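Local coordinates for 3-guanidinopropionase (Pseudomonas aeruginosa, PDB 3NIQ) that hydrolyses 3-guanidinopropanoate to beta-alanine and urea with two manganese ions per subunit, working as a homohexamer of the arginase family, at the interface of chains A and B and the interface of chains A and C. Coordinates in Å, arbitrary orientation; residue numbers count along the deposited sequence, not the author numbering. Chains: chain A/B/C, 3-guanidinopropionase.

Contact 1: the interface of chains A and B. Residues chain A 67, 297; chain B 255, 257.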
loop_
_atom_site.group_PDB
_atom_site.type_symbol
_atom_site.label_atom_id
_atom_site.label_comp_id
_atom_site.label_asym_id
_atom_site.label_seq_id
_atom_site.Cartn_x
_atom_site.Cartn_y
_atom_site.Cartn_z
ATOM N N LEU A 67 6.153 -4.967 20.428
ATOM C CA LEU A 67 6.420 -3.569 20.817
ATOM C C LEU A 67 6.010 -3.266 22.250
ATOM O O LEU A 67 6.362 -2.202 22.784
ATOM C CB LEU A 67 5.719 -2.586 19.869
ATOM C CG LEU A 67 5.952 -2.746 18.367
ATOM C CD1 LEU A 67 5.406 -1.549 17.601
ATOM C CD2 LEU A 67 7.447 -2.920 18.077
ATOM N N LEU A 297 -1.268 -3.484 15.839
ATOM C CA LEU A 297 -0.679 -2.781 16.989
ATOM C C LEU A 297 -1.744 -2.277 17.964
ATOM O O LEU A 297 -1.592 -2.400 19.186
ATOM C CB LEU A 297 0.237 -1.635 16.535
ATOM C CG LEU A 297 0.858 -0.823 17.683
ATOM C CD1 LEU A 297 1.774 -1.700 18.529
ATOM C CD2 LEU A 297 1.589 0.405 17.163
ATOM N N PRO B 255 5.909 3.748 17.193
ATOM C CA PRO B 255 4.545 4.253 17.428
ATOM C C PRO B 255 4.003 3.824 18.794
ATOM O O PRO B 255 4.339 2.738 19.280
ATOM C CB PRO B 255 3.726 3.604 16.300
ATOM C CG PRO B 255 4.482 2.284 15.993
ATOM C CD PRO B 255 5.948 2.657 16.183
ATOM N N ILE B 257 0.028 4.002 20.557
ATOM C CA ILE B 257 -1.352 4.423 20.247
ATOM C C ILE B 257 -1.879 5.438 21.283
ATOM O O ILE B 257 -1.284 5.602 22.366
ATOM C CB ILE B 257 -2.321 3.214 20.153
ATOM C CG1 ILE B 257 -2.481 2.515 21.504
ATOM C CG2 ILE B 257 -1.852 2.186 19.073
ATOM C CD1 ILE B 257 -3.742 1.591 21.517
#

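Contact 2: the interface of chains A and C. Residues chain A 20-22, 59, 63; chain C 20-21, 59.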
loop_
_atom_site.group_PDB
_atom_site.type_symbol
_atom_site.label_atom_id
_atom_site.label_comp_id
_atom_site.label_asym_id
_atom_site.label_seq_id
_atom_site.Cartn_x
_atom_site.Cartn_y
_atom_site.Cartn_z
ATOM N N ILE A 20 11.419 -15.281 18.147
ATOM C CA ILE A 20 10.202 -15.901 17.612
ATOM C C ILE A 20 8.994 -15.098 18.108
ATOM O O ILE A 20 8.930 -14.746 19.275
ATOM C CB ILE A 20 10.141 -17.410 17.958
ATOM C CG1 ILE A 20 11.342 -18.114 17.305
ATOM C CG2 ILE A 20 8.810 -18.048 17.483
ATOM C CD1 ILE A 20 11.683 -19.472 17.889
ATOM N N PRO A 21 8.089 -14.719 17.194
ATOM C CA PRO A 21 7.033 -13.785 17.603
ATOM C C PRO A 21 5.823 -14.430 18.307
ATOM O O PRO A 21 4.778 -14.634 17.691
ATOM C CB PRO A 21 6.622 -13.111 16.282
ATOM C CG PRO A 21 6.923 -14.125 15.224
ATOM C CD PRO A 21 8.151 -14.886 15.727
ATOM N N THR A 22 5.965 -14.711 19.598
ATOM C CA THR A 22 4.831 -15.134 20.423
ATOM C C THR A 22 4.159 -13.903 21.046
ATOM O O THR A 22 4.749 -12.827 21.075
ATOM C CB THR A 22 5.320 -16.005 21.588
ATOM O OG1 THR A 22 6.374 -15.312 22.251
ATOM C CG2 THR A 22 5.849 -17.344 21.103
ATOM N N ARG A 59 -1.992 -13.953 14.221
ATOM C CA ARG A 59 -0.596 -13.944 13.812
ATOM C C ARG A 59 -0.030 -12.516 13.826
ATOM O O ARG A 59 1.076 -12.276 14.314
ATOM C CB ARG A 59 -0.410 -14.555 12.425
ATOM C CG ARG A 59 1.109 -14.690 12.066
ATOM C CD ARG A 59 1.324 -15.730 11.024
ATOM N NE ARG A 59 1.303 -17.063 11.618
ATOM C CZ ARG A 59 1.229 -18.193 10.922
ATOM N NH1 ARG A 59 1.143 -18.169 9.600
ATOM N NH2 ARG A 59 1.217 -19.359 11.553
ATOM N N ASN A 63 2.794 -10.650 16.214
ATOM C CA ASN A 63 3.905 -9.931 15.628
ATOM C C ASN A 63 4.118 -8.538 16.207
ATOM O O ASN A 63 5.206 -8.216 16.692
ATOM C CB ASN A 63 3.685 -9.839 14.135
ATOM C CG ASN A 63 4.963 -9.610 13.401
ATOM O OD1 ASN A 63 5.493 -8.501 13.383
ATOM N ND2 ASN A 63 5.502 -10.682 12.824
ATOM N N ILE C 20 2.102 -20.765 16.045
ATOM C CA ILE C 20 3.171 -19.783 16.251
ATOM C C ILE C 20 4.131 -19.824 15.055
ATOM O O ILE C 20 4.519 -20.907 14.622
ATOM C CB ILE C 20 3.865 -20.025 17.601
ATOM C CG1 ILE C 20 2.808 -19.863 18.706
ATOM C CG2 ILE C 20 5.080 -19.052 17.790
ATOM C CD1 ILE C 20 3.305 -20.042 20.126
ATOM N N PRO C 21 4.457 -18.650 14.466
ATOM C CA PRO C 21 5.176 -18.724 13.190
ATOM C C PRO C 21 6.695 -18.894 13.337
ATOM O O PRO C 21 7.437 -17.911 13.272
ATOM C CB PRO C 21 4.851 -17.372 12.519
ATOM C CG PRO C 21 4.626 -16.429 13.679
ATOM C CD PRO C 21 4.030 -17.270 14.788
ATOM N N ARG C 59 11.890 -12.326 10.617
ATOM C CA ARG C 59 10.495 -12.402 11.091
ATOM C C ARG C 59 9.484 -12.632 9.968
ATOM O O ARG C 59 8.543 -13.418 10.102
ATOM C CB ARG C 59 10.103 -11.139 11.853
ATOM C CG ARG C 59 8.673 -11.237 12.386
ATOM C CD ARG C 59 8.489 -10.386 13.569
ATOM N NE ARG C 59 9.117 -10.936 14.766
ATOM C CZ ARG C 59 9.372 -10.195 15.836
ATOM N NH1 ARG C 59 9.065 -8.910 15.812
ATOM N NH2 ARG C 59 9.951 -10.715 16.912
#

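Contact 3: the interface of chains A and B. Residues chain A 68-69, 71; chain B 150, 191-193, 256.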
loop_
_atom_site.group_PDB
_atom_site.type_symbol
_atom_site.label_atom_id
_atom_site.label_comp_id
_atom_site.label_asym_id
_atom_site.label_seq_id
_atom_site.Cartn_x
_atom_site.Cartn_y
_atom_site.Cartn_z
ATOM N N MET A 68 5.261 -4.186 22.865
ATOM C CA MET A 68 4.784 -3.980 24.235
ATOM C C MET A 68 5.912 -4.179 25.236
ATOM O O MET A 68 6.781 -5.043 25.046
ATOM C CB MET A 68 3.644 -4.929 24.562
ATOM C CG MET A 68 2.369 -4.741 23.691
ATOM S SD MET A 68 1.648 -3.116 23.950
ATOM C CE MET A 68 2.258 -2.166 22.548
ATOM N N ARG A 69 5.887 -3.382 26.304
ATOM C CA ARG A 69 6.917 -3.464 27.337
ATOM C C ARG A 69 6.367 -4.158 28.597
ATOM O O ARG A 69 5.258 -4.713 28.574
ATOM C CB ARG A 69 7.517 -2.067 27.588
ATOM C CG ARG A 69 8.051 -1.447 26.284
ATOM C CD ARG A 69 8.882 -0.177 26.463
ATOM N NE ARG A 69 9.189 0.462 25.171
ATOM C CZ ARG A 69 8.321 1.222 24.495
ATOM N NH1 ARG A 69 7.102 1.438 24.992
ATOM N NH2 ARG A 69 8.664 1.786 23.332
ATOM N N VAL A 71 5.742 -3.012 31.831
ATOM C CA VAL A 71 5.011 -2.325 32.891
ATOM C C VAL A 71 4.082 -1.242 32.351
ATOM O O VAL A 71 4.472 -0.440 31.501
ATOM C CB VAL A 71 5.981 -1.728 33.956
ATOM C CG1 VAL A 71 5.216 -0.956 35.026
ATOM C CG2 VAL A 71 6.831 -2.836 34.595
ATOM N N HIS B 150 7.881 9.671 24.087
ATOM C CA HIS B 150 8.971 9.140 24.939
ATOM C C HIS B 150 9.890 10.246 25.503
ATOM O O HIS B 150 10.205 11.220 24.823
ATOM C CB HIS B 150 9.837 8.151 24.149
ATOM C CG HIS B 150 9.045 7.211 23.293
ATOM N ND1 HIS B 150 8.789 7.456 21.959
ATOM C CD2 HIS B 150 8.468 6.017 23.580
ATOM C CE1 HIS B 150 8.057 6.469 21.468
ATOM N NE2 HIS B 150 7.858 5.581 22.429
ATOM N N SER B 191 3.598 1.687 27.427
ATOM C CA SER B 191 4.262 0.799 28.395
ATOM C C SER B 191 5.751 1.145 28.562
ATOM O O SER B 191 6.399 1.677 27.639
ATOM C CB SER B 191 4.066 -0.677 28.014
ATOM O OG SER B 191 4.458 -0.904 26.673
ATOM N N VAL B 192 6.275 0.864 29.751
ATOM C CA VAL B 192 7.676 1.134 30.087
ATOM C C VAL B 192 8.352 -0.129 30.622
ATOM O O VAL B 192 7.683 -1.139 30.873
ATOM C CB VAL B 192 7.799 2.284 31.122
ATOM C CG1 VAL B 192 7.363 3.612 30.492
ATOM C CG2 VAL B 192 6.975 1.986 32.393
ATOM N N TYR B 193 9.669 -0.056 30.791
ATOM C CA TYR B 193 10.480 -1.158 31.323
ATOM C C TYR B 193 10.318 -1.415 32.816
ATOM O O TYR B 193 10.142 -2.560 33.236
ATOM C CB TYR B 193 11.953 -0.934 31.000
ATOM C CG TYR B 193 12.253 -1.084 29.535
ATOM C CD1 TYR B 193 12.509 0.039 28.733
ATOM C CD2 TYR B 193 12.270 -2.349 28.941
ATOM C CE1 TYR B 193 12.787 -0.100 27.365
ATOM C CE2 TYR B 193 12.542 -2.501 27.583
ATOM C CZ TYR B 193 12.800 -1.380 26.803
ATOM O OH TYR B 193 13.070 -1.549 25.470
ATOM N N GLU B 256 3.184 4.683 19.402
ATOM C CA GLU B 256 2.458 4.355 20.626
ATOM C C GLU B 256 1.036 4.867 20.421
ATOM O O GLU B 256 0.855 6.052 20.136
ATOM C CB GLU B 256 3.060 5.071 21.847
ATOM C CG GLU B 256 4.581 4.930 22.029
ATOM C CD GLU B 256 5.006 3.559 22.548
ATOM O OE1 GLU B 256 4.118 2.785 22.976
ATOM O OE2 GLU B 256 6.224 3.258 22.528
#

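Contact 1: the interface of chains A and B
The first turn of helix 294-317 in chain A meets the loop that carries B:Pro255 and B:Ile257 in chain B, and the 3-10 helix 65-67 of chain A flanks the meeting point; this is a small apolar part of the A-B interface of the homohexamer. A:Leu297 makes the main touch. Its methyl CD2 comes up against the CB-CG edge of the B:Pro255 ring, with CD2 3.6 Å from CG of that proline, the two side chains crossing obliquely. With CG anti to the backbone N (chi1 178°), the branched end of the leucine points to the neighbouring loop. Its other methyl, CD1, turns back to its own chain and packs 3.8 Å from CD1 of A:Leu67, so the two leucines of chain A form one apolar ridge. A:Leu67 adds a more distant contact to the partner: its CD1 stands 4.3 Å from CG of B:Pro255, reaching the same ring carbon from a different direction than A:Leu297. On the opposite flank B:Ile257 lies alongside at longer range, its rotation (chi1 66°) leaving the methyl CG2 as the branch that faces A:Leu297. The proline ring is therefore the part of the loop that fits most closely, and the isoleucine lies at van der Waals range or slightly beyond: its CG2 is 4.3 Å from the branch carbon CG of A:Leu297.

Contact 2: the interface of chains A and C
A:Pro21 and C:Pro21 face each other across the two-fold axis that relates chains A and C, their rings crossing at a slant with the two CG atoms 3.6 Å apart. This is the tight heart of the patch. Each proline is also flanked by the arginine of helix 57-64 of the other chain. CB of A:Pro21 lies over one face of the C:Arg59 guanidinium, nearer its NE side, at 3.6 Å from NE, and the twin pair puts CB of C:Pro21 3.7 Å from NE of A:Arg59. Each arginine starts with CG anti to the backbone N and then bends at chi3 (-74° in C:Arg59), and this bend turns that face onto the proline. The aliphatic part of C:Arg59 meanwhile runs antiparallel to A:Asn63, whose amide carbon CG is 3.6 Å from CD of the arginine; amide and guanidinium planes stand 84° apart, so they do not stack. Packing is a little looser on the side of residues 20 and 22, where methyls meet at slightly wider spacing. The CG2 methyls of A:Ile20 and C:Ile20 are 3.9 Å apart, the side chains crossing near a right angle, and CG2 of A:Thr22 lies 3.8 Å from both CG2 and CD1 of C:Ile20. Proline rings, arginine side chains and methyl groups thus join the two chains symmetrically, one piece of the two-fold interface from which, together with other contacts, the homohexamer is built.

Contact 3: the interface of chains A and B
A:Val71 and B:Val192 pair through their backbones as an antiparallel beta bridge, with B:Val192 N giving a hydrogen bond to A:Val71 O at 2.8 Å and A:Val71 N returning one to B:Val192 O. A further backbone donor, A:Arg69 N, bonds to the hydroxyl OG of B:Ser191 at 2.9 Å; the serine holds OG between its own N and carbonyl carbon (chi1 53°), turned to the backbone of the partner segment. The charged part belongs to A:Arg69. NH1 and NH2 both point end-on to one carboxylate oxygen, OE2 of B:Glu256, NH2 in a salt bridge at 3.0 Å and NH1 in a hydrogen bond; that oxygen lies in the guanidinium plane, while the carboxylate itself is turned by 38°. OE2 also accepts from NE2 of B:His150 at 2.8 Å, in the ring plane and on the anti side of the carboxylate, so three N-H groups converge on it. NH1 donates as well to the main-chain O of B:Ser191 at 2.7 Å, tilted out of the carbonyl plane. Apolar contact comes from the extended stem of A:Arg69, which packs along B:Ser191, B:Val192 and a face of B:Tyr193, its CB 3.7 Å from CB of B:Ser191. Across the subunit boundary, then, the arginine braces a glutamate that bonds to, and probably helps orient, a manganese-binding histidine, so assembly probably helps order the active site.

Contacts 1 and 3 belong to the same A-B interface, their C-alpha centres about 10 Å apart, and they interlock in sequence: A:Leu67 is followed directly by A:Met68 and A:Arg69, and B:Glu256 lies between B:Pro255 and B:Ile257. Contact 1 thus probably helps hold, with apolar packing, the loop whose glutamate serves contact 3. Contact 2 faces chain C, its C-alpha centre about 16 Å from that of contact 1 and about 19 Å from that of contact 3. Its helix 57-64 leads straight into the 3-10 helix 65-67 of contact 1, so one short stretch of chain A touches both neighbours, probably coupling the two-fold and the non-two-fold interfaces.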